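Local coordinates for MMACHC-like protein (Caenorhabditis elegans, PDB 5UJC) that binds methylcobalamin and probably strips the axial ligand from cobalamins, decyanating cyanocobalamin with a flavin and NADPH and demethylating methylcobalamin with glutathione, at residues Pro130-Gln135 / Arg187-Phe192; Phe30-Tyr35 / Thr53-Ile58; Leu57-Pro62 / Gly182-Arg187; Cys137-Gly142 / Lys203-Ile208; Glu23-His28 / Ser96-Arg101. All coordinates share one frame; numbering follows the deposited sequence.

Contact 1: Pro130-Gln135 / Arg187-Phe192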
# COMPACT_ATOMS: atom_id res chain seq x y z
N PRO A 130 2.98 -10.55 9.79
CA PRO A 130 2.66 -9.15 9.53
C PRO A 130 1.85 -8.55 10.67
O PRO A 130 0.95 -9.18 11.18
CB PRO A 130 1.85 -9.20 8.24
CG PRO A 130 2.27 -10.46 7.59
CD PRO A 130 2.49 -11.42 8.71
N LYS A 131 2.20 -7.33 11.07
CA LYS A 131 1.49 -6.67 12.14
C LYS A 131 0.10 -6.23 11.77
O LYS A 131 -0.76 -6.13 12.65
CB LYS A 131 2.29 -5.50 12.68
CG LYS A 131 3.60 -5.90 13.30
CD LYS A 131 4.13 -4.87 14.29
CE LYS A 131 3.51 -5.07 15.67
NZ LYS A 131 4.41 -4.60 16.77
N ILE A 132 -0.13 -5.91 10.50
CA ILE A 132 -1.46 -5.53 10.04
C ILE A 132 -1.65 -5.94 8.60
O ILE A 132 -0.70 -5.90 7.80
CB ILE A 132 -1.73 -4.03 10.26
CG1 ILE A 132 -3.24 -3.74 10.16
CG2 ILE A 132 -0.92 -3.17 9.30
CD1 ILE A 132 -3.61 -2.39 10.71
N LEU A 133 -2.85 -6.45 8.29
CA LEU A 133 -3.13 -7.00 6.97
C LEU A 133 -3.76 -5.93 6.11
O LEU A 133 -4.93 -5.56 6.29
CB LEU A 133 -4.03 -8.25 7.10
CG LEU A 133 -3.36 -9.42 7.82
CD1 LEU A 133 -4.31 -10.56 7.91
CD2 LEU A 133 -2.06 -9.84 7.12
N MET A 134 -2.97 -5.39 5.21
CA MET A 134 -3.34 -4.18 4.48
C MET A 134 -4.50 -4.34 3.52
O MET A 134 -5.32 -3.43 3.36
CB MET A 134 -2.14 -3.65 3.71
CG MET A 134 -1.08 -3.10 4.57
SD MET A 134 -1.64 -1.67 5.48
CE MET A 134 -0.13 -1.15 6.24
N GLN A 135 -4.60 -5.51 2.88
CA GLN A 135 -5.72 -5.73 1.95
C GLN A 135 -7.04 -5.80 2.69
O GLN A 135 -8.07 -5.31 2.21
CB GLN A 135 -5.49 -6.98 1.10
CG GLN A 135 -4.25 -6.86 0.24
CD GLN A 135 -3.69 -8.19 -0.15
OE1 GLN A 135 -3.41 -9.04 0.71
NE2 GLN A 135 -3.53 -8.41 -1.46
N ARG A 187 0.59 1.33 2.17
CA ARG A 187 1.85 1.76 2.78
C ARG A 187 1.83 1.69 4.30
O ARG A 187 2.72 1.09 4.90
CB ARG A 187 2.27 3.17 2.29
CG ARG A 187 2.58 3.20 0.79
CD ARG A 187 3.78 2.33 0.44
NE ARG A 187 4.08 2.32 -0.99
CZ ARG A 187 4.93 1.48 -1.55
NH1 ARG A 187 5.70 0.69 -0.79
NH2 ARG A 187 5.05 1.44 -2.87
N SER A 188 0.89 2.38 4.94
CA SER A 188 0.91 2.49 6.39
C SER A 188 -0.49 2.62 6.95
O SER A 188 -1.41 3.06 6.27
CB SER A 188 1.75 3.72 6.87
OG SER A 188 3.08 3.68 6.37
N VAL A 189 -0.64 2.23 8.21
CA VAL A 189 -1.82 2.52 8.97
C VAL A 189 -1.42 3.29 10.22
O VAL A 189 -0.48 2.90 10.92
CB VAL A 189 -2.58 1.24 9.36
CG1 VAL A 189 -3.63 1.54 10.42
CG2 VAL A 189 -3.23 0.59 8.13
N LEU A 190 -2.11 4.39 10.45
CA LEU A 190 -1.99 5.19 11.67
C LEU A 190 -3.15 4.86 12.58
O LEU A 190 -4.30 4.85 12.14
CB LEU A 190 -2.02 6.67 11.34
CG LEU A 190 -1.05 7.18 10.28
CD1 LEU A 190 -1.28 8.65 10.04
CD2 LEU A 190 0.37 6.92 10.63
N ILE A 191 -2.85 4.55 13.83
CA ILE A 191 -3.89 4.23 14.81
C ILE A 191 -3.83 5.29 15.91
O ILE A 191 -2.77 5.60 16.40
CB ILE A 191 -3.68 2.83 15.40
CG1 ILE A 191 -3.62 1.78 14.28
CG2 ILE A 191 -4.81 2.49 16.41
CD1 ILE A 191 -3.32 0.36 14.74
N PHE A 192 -5.00 5.83 16.27
CA PHE A 192 -5.11 6.92 17.26
C PHE A 192 -5.87 6.43 18.49
O PHE A 192 -7.10 6.51 18.55
CB PHE A 192 -5.82 8.09 16.62
CG PHE A 192 -5.11 8.62 15.41
CD1 PHE A 192 -4.13 9.59 15.53
CD2 PHE A 192 -5.38 8.12 14.14
CE1 PHE A 192 -3.43 10.03 14.42
CE2 PHE A 192 -4.68 8.58 13.03
CZ PHE A 192 -3.71 9.53 13.18
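No flat side chain carries this contact: the guanidinium of Arg187 presents neither a face nor an edge to Pro130-Gln135, being held instead by Ser60, and the work falls to apolar side chains around Val189. Ile132 reaches across with CG1 anti to its backbone N (chi1 -164°), an extended arm that crosses Val189 at about a right angle. Its CD1 settles against both branches of the fork, 3.9 Å from Val189 CG1 and 4.0 Å from Val189 CG2. Met134 comes at the same valine alongside, running the opposite way. Bent at chi2 (-63°), it lays SD 3.8 Å from Val189 CG2, and its methyl CE passes on to the main chain, 3.8 Å from Ser188 CA. Ser188 OG is hydrogen-bonded to His120 ND1 of strand 117-120. Leu57 of the adjacent strand touches both Met134 and Val189 and joins the cluster. Arg187 and Ser188 both face Ile58, forming a classic beta bulge. Leu133 is the N-cap of helix 134-140, and Ile132 O and Met134 N hydrogen-bond to the bound methylcobalamin, so the strand backs a helix-start loop that forms part of the cobalamin pocket.

Contact 2: Phe30-Tyr35 / Thr53-Ile58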
# COMPACT_ATOMS: atom_id res chain seq x y z
N PHE A 30 -10.97 4.36 8.96
CA PHE A 30 -11.76 3.21 9.37
C PHE A 30 -11.68 2.99 10.85
O PHE A 30 -10.88 3.62 11.53
CB PHE A 30 -11.34 1.95 8.60
CG PHE A 30 -9.93 1.46 8.91
CD1 PHE A 30 -8.81 2.06 8.34
CD2 PHE A 30 -9.74 0.35 9.73
CE1 PHE A 30 -7.54 1.59 8.62
CE2 PHE A 30 -8.48 -0.14 9.98
CZ PHE A 30 -7.37 0.47 9.41
N LYS A 31 -12.57 2.13 11.36
CA LYS A 31 -12.60 1.81 12.78
C LYS A 31 -11.83 0.51 13.00
O LYS A 31 -12.00 -0.44 12.26
CB LYS A 31 -14.05 1.65 13.26
CG LYS A 31 -14.89 2.90 13.12
CD LYS A 31 -16.32 2.67 13.58
CE LYS A 31 -17.09 1.74 12.64
NZ LYS A 31 -18.56 1.99 12.73
N ILE A 32 -11.08 0.43 14.08
CA ILE A 32 -10.35 -0.79 14.38
C ILE A 32 -11.32 -1.98 14.49
O ILE A 32 -11.00 -3.08 14.05
CB ILE A 32 -9.50 -0.66 15.67
CG1 ILE A 32 -8.33 0.31 15.46
CG2 ILE A 32 -9.00 -2.02 16.14
CD1 ILE A 32 -7.33 -0.12 14.42
N GLY A 33 -12.52 -1.76 15.05
CA GLY A 33 -13.51 -2.84 15.17
C GLY A 33 -13.87 -3.48 13.82
O GLY A 33 -14.14 -4.69 13.74
N SER A 34 -13.89 -2.67 12.77
CA SER A 34 -14.19 -3.19 11.43
C SER A 34 -13.11 -4.13 10.96
O SER A 34 -13.39 -5.17 10.38
CB SER A 34 -14.36 -2.06 10.45
OG SER A 34 -15.44 -1.22 10.83
N TYR A 35 -11.86 -3.78 11.24
CA TYR A 35 -10.75 -4.66 10.93
C TYR A 35 -10.81 -5.96 11.75
O TYR A 35 -10.66 -7.06 11.21
CB TYR A 35 -9.42 -3.93 11.18
CG TYR A 35 -8.20 -4.79 10.95
CD1 TYR A 35 -7.63 -4.90 9.69
CD2 TYR A 35 -7.61 -5.49 12.01
CE1 TYR A 35 -6.52 -5.67 9.48
CE2 TYR A 35 -6.47 -6.24 11.81
CZ TYR A 35 -5.93 -6.34 10.54
OH TYR A 35 -4.80 -7.10 10.31
N THR A 53 -11.99 2.84 17.89
CA THR A 53 -10.73 3.53 17.73
C THR A 53 -10.52 3.92 16.25
O THR A 53 -10.68 3.09 15.35
CB THR A 53 -9.56 2.64 18.18
OG1 THR A 53 -9.74 2.28 19.55
CG2 THR A 53 -8.22 3.34 18.03
N MET A 54 -10.17 5.18 16.04
CA MET A 54 -9.89 5.70 14.70
C MET A 54 -8.57 5.17 14.14
O MET A 54 -7.54 5.16 14.84
CB MET A 54 -9.82 7.22 14.76
CG MET A 54 -9.46 7.89 13.44
SD MET A 54 -9.10 9.64 13.65
CE MET A 54 -8.43 10.06 12.05
N ALA A 55 -8.60 4.76 12.88
CA ALA A 55 -7.40 4.46 12.11
C ALA A 55 -7.47 5.14 10.75
O ALA A 55 -8.57 5.37 10.20
CB ALA A 55 -7.25 2.96 11.94
N LEU A 56 -6.28 5.39 10.18
CA LEU A 56 -6.14 5.90 8.80
C LEU A 56 -5.24 4.98 8.02
O LEU A 56 -4.10 4.73 8.41
CB LEU A 56 -5.55 7.31 8.77
CG LEU A 56 -6.45 8.44 9.25
CD1 LEU A 56 -5.62 9.73 9.31
CD2 LEU A 56 -7.63 8.62 8.31
N LEU A 57 -5.75 4.50 6.91
CA LEU A 57 -4.98 3.74 5.94
C LEU A 57 -4.39 4.71 4.91
O LEU A 57 -5.13 5.42 4.26
CB LEU A 57 -5.90 2.73 5.25
CG LEU A 57 -5.30 1.94 4.09
CD1 LEU A 57 -4.16 1.05 4.57
CD2 LEU A 57 -6.38 1.13 3.39
N ILE A 58 -3.08 4.62 4.71
CA ILE A 58 -2.36 5.44 3.74
C ILE A 58 -1.90 4.51 2.61
O ILE A 58 -1.26 3.47 2.86
CB ILE A 58 -1.13 6.13 4.36
CG1 ILE A 58 -1.57 7.07 5.53
CG2 ILE A 58 -0.38 6.88 3.29
CD1 ILE A 58 -0.44 7.61 6.38
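Thr53 O is the best-held polar atom, with two donors upon it: the N-H of Ile32, bonded in the carbonyl plane at 3.0 Å from Ile32 N, and a weaker CA-H...O contact from Lys31 CA. Next along the strands, Phe30 and Ala55 form an antiparallel hydrogen-bonded pair. Phe30 N gives to Ala55 O from above the carbonyl plane, whereas Ala55 N meets Phe30 O almost along the C=O axis, each bond 2.9 Å long between those atoms. The ring of Phe30 is folded back over its partner because CG takes the crowded position between backbone N and carbonyl carbon (chi1 66°). Ala55 CB consequently sits over one ring face in a CH-pi contact, 3.7 Å from the Phe30 ring centroid, while Leu57 N lies in the ring plane at the edge and Leu57 CB touches Phe30 CE1. An alanine in place of Phe30 would take away the whole ring and would probably loosen the cover over Ala55 and the packing on Cys137 of helix 134-140. Ile32 lies beside Thr53, both pointing the same way, with Ile32 CG1 3.8 Å from Thr53 CB and Ile32 CD1 reaching on to Ala55 CB. Lys31 pairs with Met54 without hydrogen bonds and is the N-cap of helix 32-39: the outermost strand of an antiparallel sheet turns directly into a helix.

Contact 3: Leu57-Pro62 / Gly182-Arg187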
# COMPACT_ATOMS: atom_id res chain seq x y z
N LEU A 57 -5.75 4.50 6.91
CA LEU A 57 -4.98 3.74 5.94
C LEU A 57 -4.39 4.71 4.91
O LEU A 57 -5.13 5.42 4.26
CB LEU A 57 -5.90 2.73 5.25
CG LEU A 57 -5.30 1.94 4.09
CD1 LEU A 57 -4.16 1.05 4.57
CD2 LEU A 57 -6.38 1.13 3.39
N ILE A 58 -3.08 4.62 4.71
CA ILE A 58 -2.36 5.44 3.74
C ILE A 58 -1.90 4.51 2.61
O ILE A 58 -1.26 3.47 2.86
CB ILE A 58 -1.13 6.13 4.36
CG1 ILE A 58 -1.57 7.07 5.53
CG2 ILE A 58 -0.38 6.88 3.29
CD1 ILE A 58 -0.44 7.61 6.38
N LEU A 59 -2.28 4.85 1.39
CA LEU A 59 -1.82 4.11 0.22
C LEU A 59 -1.11 5.03 -0.74
O LEU A 59 -1.28 6.27 -0.68
CB LEU A 59 -2.93 3.34 -0.43
CG LEU A 59 -4.12 4.03 -0.98
CD1 LEU A 59 -3.81 4.58 -2.37
CD2 LEU A 59 -5.33 3.07 -1.07
N SER A 60 -0.26 4.45 -1.57
CA SER A 60 0.42 5.19 -2.62
C SER A 60 -0.19 4.90 -3.98
O SER A 60 -0.59 3.78 -4.26
CB SER A 60 1.91 4.86 -2.63
OG SER A 60 2.15 3.47 -2.75
N THR A 61 -0.18 5.91 -4.82
CA THR A 61 -0.70 5.81 -6.17
C THR A 61 0.51 5.98 -7.13
O THR A 61 1.64 6.11 -6.65
CB THR A 61 -1.79 6.86 -6.39
OG1 THR A 61 -1.19 8.15 -6.48
CG2 THR A 61 -2.78 6.84 -5.21
N PRO A 62 0.29 5.95 -8.46
CA PRO A 62 1.45 5.94 -9.35
C PRO A 62 2.44 7.09 -9.13
O PRO A 62 3.67 6.89 -9.27
CB PRO A 62 0.82 6.01 -10.73
CG PRO A 62 -0.48 5.28 -10.56
CD PRO A 62 -0.96 5.73 -9.20
N GLY A 182 -4.50 -2.21 -10.09
CA GLY A 182 -3.37 -2.66 -9.28
C GLY A 182 -2.15 -1.73 -9.32
O GLY A 182 -1.08 -2.11 -8.81
N HIS A 183 -2.31 -0.53 -9.86
CA HIS A 183 -1.24 0.45 -9.96
C HIS A 183 -1.22 1.33 -8.70
O HIS A 183 -1.37 2.56 -8.75
CB HIS A 183 -1.44 1.29 -11.20
CG HIS A 183 -1.37 0.51 -12.47
ND1 HIS A 183 -0.17 0.26 -13.11
CD2 HIS A 183 -2.34 -0.02 -13.24
CE1 HIS A 183 -0.42 -0.43 -14.20
NE2 HIS A 183 -1.73 -0.61 -14.31
N PHE A 184 -1.07 0.67 -7.57
CA PHE A 184 -1.04 1.35 -6.28
C PHE A 184 -0.44 0.36 -5.27
O PHE A 184 -0.27 -0.82 -5.58
CB PHE A 184 -2.47 1.76 -5.83
CG PHE A 184 -3.26 0.64 -5.19
CD1 PHE A 184 -3.87 -0.35 -5.95
CD2 PHE A 184 -3.38 0.58 -3.82
CE1 PHE A 184 -4.56 -1.40 -5.34
CE2 PHE A 184 -4.06 -0.48 -3.20
CZ PHE A 184 -4.65 -1.46 -3.96
N ALA A 185 -0.15 0.85 -4.05
CA ALA A 185 0.24 -0.03 -2.97
C ALA A 185 -0.26 0.49 -1.66
O ALA A 185 -0.39 1.69 -1.46
CB ALA A 185 1.75 -0.16 -2.93
N PHE A 186 -0.51 -0.43 -0.72
CA PHE A 186 -0.77 -0.03 0.65
C PHE A 186 0.57 0.31 1.32
O PHE A 186 1.57 -0.30 1.03
CB PHE A 186 -1.47 -1.13 1.40
CG PHE A 186 -2.79 -1.50 0.80
CD1 PHE A 186 -3.88 -0.64 0.92
CD2 PHE A 186 -2.95 -2.68 0.07
CE1 PHE A 186 -5.12 -0.99 0.38
CE2 PHE A 186 -4.19 -3.03 -0.45
CZ PHE A 186 -5.25 -2.20 -0.31
N ARG A 187 0.59 1.33 2.17
CA ARG A 187 1.85 1.76 2.78
C ARG A 187 1.83 1.69 4.30
O ARG A 187 2.72 1.09 4.90
CB ARG A 187 2.27 3.17 2.29
CG ARG A 187 2.58 3.20 0.79
CD ARG A 187 3.78 2.33 0.44
NE ARG A 187 4.08 2.32 -0.99
CZ ARG A 187 4.93 1.48 -1.55
NH1 ARG A 187 5.70 0.69 -0.79
NH2 ARG A 187 5.05 1.44 -2.87
O HOH W 1 3.20 2.52 -5.07
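Two torsions bring Ser60 and Arg187 together: Ser60 OG occupies the crowded position between backbone N and carbonyl carbon (chi1 55°), and the arginine chain bends at chi2 (-64°). Arg187 NE then donates to Ser60 OG at 2.9 Å, the oxygen lying close to the guanidinium plane. A water joins the pair, 2.7 Å from Ser60 OG and accepting from Arg187 NH2, while Ala185 CB lies over one guanidinium face, toward its rim. These bonds probably limit the group's rotation; NH1 hydrogen-bonds a tartrate, probably from the crystallisation liquor. The frame is an antiparallel strand pair at the middle of the sheet. Ser60 and Ala185 exchange both main-chain bonds, 2.8 Å from Ser60 N to Ala185 O and 3.0 Å from Ala185 N to Ser60 O, and Arg187 N bonds Ile58 O. Leu59 and Phe186 point to the face opposite Ser60 and Ala185, with Phe184 of the preceding loop packed beside them. Phe184 CE2 lies over the rim of the Phe186 ring, and Leu57 CD2 meets Phe186 CE1 obliquely at 3.9 Å. Both phenylalanines and Ala185 belong to the cobalamin pocket. His183 centres an inverse gamma turn; the buried His183 O lacks any hydrogen-bonding partner, with Pro62 CD at 3.2 Å.

Contact 4: Cys137-Gly142 / Lys203-Ile208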
# COMPACT_ATOMS: atom_id res chain seq x y z
N CYS A 137 -7.56 -4.11 5.57
CA CYS A 137 -7.82 -2.70 5.87
C CYS A 137 -8.45 -1.99 4.66
O CYS A 137 -9.37 -1.22 4.80
CB CYS A 137 -6.54 -1.94 6.26
SG CYS A 137 -5.80 -2.47 7.80
N GLY A 138 -7.89 -2.22 3.48
CA GLY A 138 -8.37 -1.56 2.29
C GLY A 138 -9.81 -1.87 1.98
O GLY A 138 -10.58 -0.99 1.51
N HIS A 139 -10.20 -3.11 2.24
CA HIS A 139 -11.57 -3.52 1.97
C HIS A 139 -12.55 -2.91 3.00
O HIS A 139 -13.57 -2.30 2.63
CB HIS A 139 -11.66 -5.04 1.98
CG HIS A 139 -12.93 -5.59 1.40
ND1 HIS A 139 -13.05 -5.94 0.08
CD2 HIS A 139 -14.13 -5.83 1.97
CE1 HIS A 139 -14.26 -6.39 -0.15
NE2 HIS A 139 -14.94 -6.34 0.99
N VAL A 140 -12.22 -3.02 4.29
CA VAL A 140 -13.12 -2.51 5.29
C VAL A 140 -13.19 -0.98 5.29
O VAL A 140 -14.22 -0.40 5.67
CB VAL A 140 -12.83 -3.04 6.71
CG1 VAL A 140 -12.85 -4.58 6.73
CG2 VAL A 140 -11.54 -2.49 7.29
N ALA A 141 -12.13 -0.33 4.79
CA ALA A 141 -12.14 1.15 4.66
C ALA A 141 -12.80 1.63 3.36
O ALA A 141 -12.96 2.82 3.16
CB ALA A 141 -10.74 1.69 4.74
N GLY A 142 -13.12 0.69 2.47
CA GLY A 142 -13.73 1.02 1.18
C GLY A 142 -12.76 1.49 0.12
O GLY A 142 -13.18 1.98 -0.92
N LYS A 203 -17.31 3.62 3.87
CA LYS A 203 -17.91 3.28 2.58
C LYS A 203 -17.55 1.86 2.18
O LYS A 203 -16.55 1.30 2.64
CB LYS A 203 -17.54 4.30 1.49
CG LYS A 203 -16.17 4.16 0.91
CD LYS A 203 -15.97 5.12 -0.26
CE LYS A 203 -15.96 6.58 0.18
NZ LYS A 203 -14.97 6.84 1.26
N GLU A 204 -18.43 1.25 1.39
CA GLU A 204 -18.19 -0.07 0.86
C GLU A 204 -17.21 0.05 -0.31
O GLU A 204 -17.29 0.99 -1.10
CB GLU A 204 -19.51 -0.70 0.41
CG GLU A 204 -20.44 -1.05 1.56
CD GLU A 204 -20.60 -2.54 1.74
OE1 GLU A 204 -19.59 -3.21 2.06
OE2 GLU A 204 -21.73 -3.03 1.55
N PRO A 205 -16.31 -0.94 -0.46
CA PRO A 205 -15.43 -0.91 -1.62
C PRO A 205 -16.16 -1.16 -2.93
O PRO A 205 -17.10 -1.95 -2.97
CB PRO A 205 -14.44 -2.04 -1.32
CG PRO A 205 -15.23 -2.99 -0.47
CD PRO A 205 -16.14 -2.15 0.35
N ARG A 206 -15.81 -0.41 -3.97
CA ARG A 206 -16.46 -0.58 -5.29
C ARG A 206 -16.06 -1.91 -5.91
O ARG A 206 -14.87 -2.19 -6.03
CB ARG A 206 -16.05 0.56 -6.25
CG ARG A 206 -16.79 0.51 -7.60
CD ARG A 206 -16.14 1.39 -8.69
NE ARG A 206 -16.14 2.80 -8.33
CZ ARG A 206 -15.63 3.78 -9.09
NH1 ARG A 206 -15.04 3.49 -10.25
NH2 ARG A 206 -15.66 5.04 -8.66
N PRO A 207 -17.06 -2.69 -6.37
CA PRO A 207 -16.74 -3.87 -7.12
C PRO A 207 -16.05 -3.51 -8.43
O PRO A 207 -16.51 -2.64 -9.17
CB PRO A 207 -18.10 -4.51 -7.40
CG PRO A 207 -19.03 -3.93 -6.44
CD PRO A 207 -18.51 -2.59 -6.07
N ILE A 208 -14.93 -4.15 -8.69
CA ILE A 208 -14.15 -3.90 -9.90
C ILE A 208 -14.37 -5.01 -10.93
O ILE A 208 -14.62 -4.75 -12.09
CB ILE A 208 -12.65 -3.75 -9.57
CG1 ILE A 208 -12.43 -2.63 -8.54
CG2 ILE A 208 -11.86 -3.49 -10.85
CD1 ILE A 208 -13.00 -1.30 -8.94
O HOH W 2 -16.59 -0.99 4.20
O HOH W 3 -12.58 4.80 1.13
O HOH W 4 -13.43 1.21 -3.65
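Helix 134-140 closes in a Schellman motif, with Gly142 at positive phi (81°) and Gly142 N bonded back to His139 O at 3.0 Å. A side chain at Gly142 would run into Lys203 O, which instead receives a CA-H...O contact from Gly142 CA at 3.2 Å. The principal side-chain pair is His139 with Pro205. With CG anti to its backbone N (chi1 -166°), the imidazole turns one face to the proline, the side chains crossing obliquely, and Pro205 CG stands over the middle of the ring in a CH-pi contact, 3.6 Å from the His139 centroid. The ring's turn is further set by His139 ND1, bonded to Tyr146 N, and by Phe145, which meets it edge-to-face. An alanine at His139 would remove the imidazole and would probably leave Pro205 less firmly seated and disturb the side of the cobalamin pocket that the imidazole touches. Waters span the rest of the seam: one links Gly142 O to Arg206 N, and another Ala141 O to NZ of the curled Lys203. Cys137, Val140 and Ala141 pack on Phe30 of strand 25-31, and Cys137 also on Tyr35 of helix 32-39; the loop Lys203-Ile208 leads from strand 185-196 toward helix 212-225.

Contact 5: Glu23-His28 / Ser96-Arg101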
# COMPACT_ATOMS: atom_id res chain seq x y z
N GLU A 23 1.26 14.26 -4.93
CA GLU A 23 2.56 13.57 -4.75
C GLU A 23 2.38 12.06 -4.60
O GLU A 23 3.36 11.34 -4.36
CB GLU A 23 3.31 14.10 -3.49
CG GLU A 23 3.83 15.56 -3.56
CD GLU A 23 4.94 15.79 -4.62
OE1 GLU A 23 6.09 15.35 -4.43
OE2 GLU A 23 4.68 16.52 -5.61
N GLY A 24 1.15 11.59 -4.69
CA GLY A 24 0.90 10.19 -4.80
C GLY A 24 0.48 9.44 -3.57
O GLY A 24 0.67 8.24 -3.51
N PHE A 25 -0.23 10.12 -2.65
CA PHE A 25 -0.79 9.43 -1.47
C PHE A 25 -2.29 9.63 -1.37
O PHE A 25 -2.80 10.69 -1.74
CB PHE A 25 -0.13 9.96 -0.20
CG PHE A 25 1.35 9.70 -0.13
CD1 PHE A 25 1.83 8.47 0.29
CD2 PHE A 25 2.27 10.68 -0.51
CE1 PHE A 25 3.20 8.22 0.35
CE2 PHE A 25 3.62 10.44 -0.46
CZ PHE A 25 4.09 9.21 -0.02
N GLU A 26 -2.97 8.65 -0.78
CA GLU A 26 -4.38 8.76 -0.38
C GLU A 26 -4.51 8.26 1.04
O GLU A 26 -3.80 7.33 1.42
CB GLU A 26 -5.26 7.82 -1.22
CG GLU A 26 -5.44 8.14 -2.64
CD GLU A 26 -6.52 7.23 -3.30
OE1 GLU A 26 -7.00 6.18 -2.68
OE2 GLU A 26 -6.90 7.55 -4.41
N SER A 27 -5.49 8.78 1.77
CA SER A 27 -5.83 8.22 3.08
C SER A 27 -7.29 7.89 3.18
O SER A 27 -8.15 8.56 2.57
CB SER A 27 -5.38 9.13 4.23
OG SER A 27 -6.22 10.23 4.38
N HIS A 28 -7.58 6.85 3.97
CA HIS A 28 -8.93 6.35 4.15
C HIS A 28 -9.15 6.00 5.63
O HIS A 28 -8.36 5.26 6.23
CB HIS A 28 -9.14 5.08 3.31
CG HIS A 28 -8.91 5.30 1.85
ND1 HIS A 28 -9.93 5.50 0.97
CD2 HIS A 28 -7.77 5.36 1.13
CE1 HIS A 28 -9.43 5.66 -0.24
NE2 HIS A 28 -8.12 5.61 -0.16
N SER A 96 13.48 4.37 2.77
CA SER A 96 14.13 5.58 3.26
C SER A 96 13.31 6.85 2.89
O SER A 96 13.10 7.74 3.72
CB SER A 96 15.57 5.70 2.71
OG SER A 96 16.39 4.67 3.22
N PHE A 97 12.87 6.90 1.65
CA PHE A 97 11.99 7.96 1.17
C PHE A 97 10.70 8.01 1.99
O PHE A 97 10.33 9.06 2.50
CB PHE A 97 11.69 7.74 -0.31
CG PHE A 97 10.44 8.41 -0.79
CD1 PHE A 97 10.39 9.78 -1.00
CD2 PHE A 97 9.30 7.67 -1.01
CE1 PHE A 97 9.21 10.38 -1.46
CE2 PHE A 97 8.14 8.25 -1.43
CZ PHE A 97 8.08 9.59 -1.66
N LEU A 98 10.05 6.87 2.17
CA LEU A 98 8.79 6.85 2.90
C LEU A 98 8.99 7.27 4.35
O LEU A 98 8.17 8.01 4.91
CB LEU A 98 8.16 5.46 2.83
CG LEU A 98 7.55 5.10 1.48
CD1 LEU A 98 7.25 3.60 1.41
CD2 LEU A 98 6.29 5.93 1.20
N GLU A 99 10.09 6.82 4.97
CA GLU A 99 10.38 7.18 6.36
C GLU A 99 10.53 8.70 6.46
O GLU A 99 10.04 9.32 7.41
CB GLU A 99 11.68 6.48 6.87
CG GLU A 99 11.57 4.94 7.14
CD GLU A 99 12.95 4.20 7.04
OE1 GLU A 99 14.03 4.88 7.09
OE2 GLU A 99 12.96 2.93 6.89
N ASP A 100 11.22 9.29 5.50
CA ASP A 100 11.42 10.73 5.49
C ASP A 100 10.10 11.47 5.36
O ASP A 100 9.84 12.43 6.10
CB ASP A 100 12.35 11.16 4.34
CG ASP A 100 13.80 10.95 4.65
OD1 ASP A 100 14.13 10.58 5.79
OD2 ASP A 100 14.62 11.15 3.72
N ARG A 101 9.23 11.02 4.46
CA ARG A 101 7.96 11.70 4.26
C ARG A 101 7.04 11.51 5.48
O ARG A 101 6.36 12.45 5.90
CB ARG A 101 7.30 11.23 2.97
CG ARG A 101 8.13 11.49 1.71
CD ARG A 101 8.41 12.99 1.53
NE ARG A 101 7.18 13.75 1.71
CZ ARG A 101 6.30 14.01 0.75
NH1 ARG A 101 6.56 13.71 -0.52
NH2 ARG A 101 5.15 14.59 1.06
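Apolar contact comes first, and it is made by the rim of one ring. Phe25 points toward the helix with CG anti to its carbonyl carbon (chi1 -62°), and Leu98 CD2 meets it at the edge, in the ring plane, 3.9 Å from Phe25 CE1. CZ of Phe97 meets the edge of the Phe25 ring, 4.3 Å from Phe25 CZ. Arg101 completes the border: NH1 lies near the plane of the Phe25 ring, at 4.4 Å from CE2, while that same CE2 sits over one face of the guanidinium. The cation therefore stands beside the ring rim and not above its pi face. The architecture is a helix laid across a sheet, with strand 25-28 and helix 96-101 running at 60° and their axes 13.7 Å apart, a spacing spanned by side chains. Met64 of helix 62-80, Leu19 and Ile58 also touch Phe25. Electrostatic contact is looser. In the conformers modelled here, Glu23 OE1 is 4.3 Å from Arg101 NH1, beyond a salt bridge; the carboxylate makes its salt bridge through OE2 to Lys71, and Arg101 NH2 has a weak bond to Lys18 O. No hydrogen bond crosses between the segments; within the strand, His28 NE2 gives to Glu26 OE1 at 2.8 Å, the oxygen lying in the imidazole plane but approached from above the carboxylate plane. Glu26 OE1 is also bonded to His177 NE2, and so close a carboxylate would probably favour protonation of these imidazoles.

How the contacts relate
Four contacts meet on one antiparallel sheet, ordered 25-31, 53-60, 185-196, 117-120, while contact 4 lies beside it on helix 134-140, which contact 1 also uses. Along the chain contact 5 opens first, then contact 2, whose strand 53-60 continues into contact 3 through Leu57 and Ile58; contacts 1, 3 and 4 cross one another, their segments alternating. Contacts 1 and 3 share Arg187. Centres of contacts 1 and 2, and of 3 and 5, are about 9 Å apart; contacts 4 and 5, about 21 Å apart, are the most distant. Contacts 1, 3 and 4 hold pocket residues, so the cobalamin pocket is built from parts distant in sequence, while contact 5 brings helix 93-109 against the sheet.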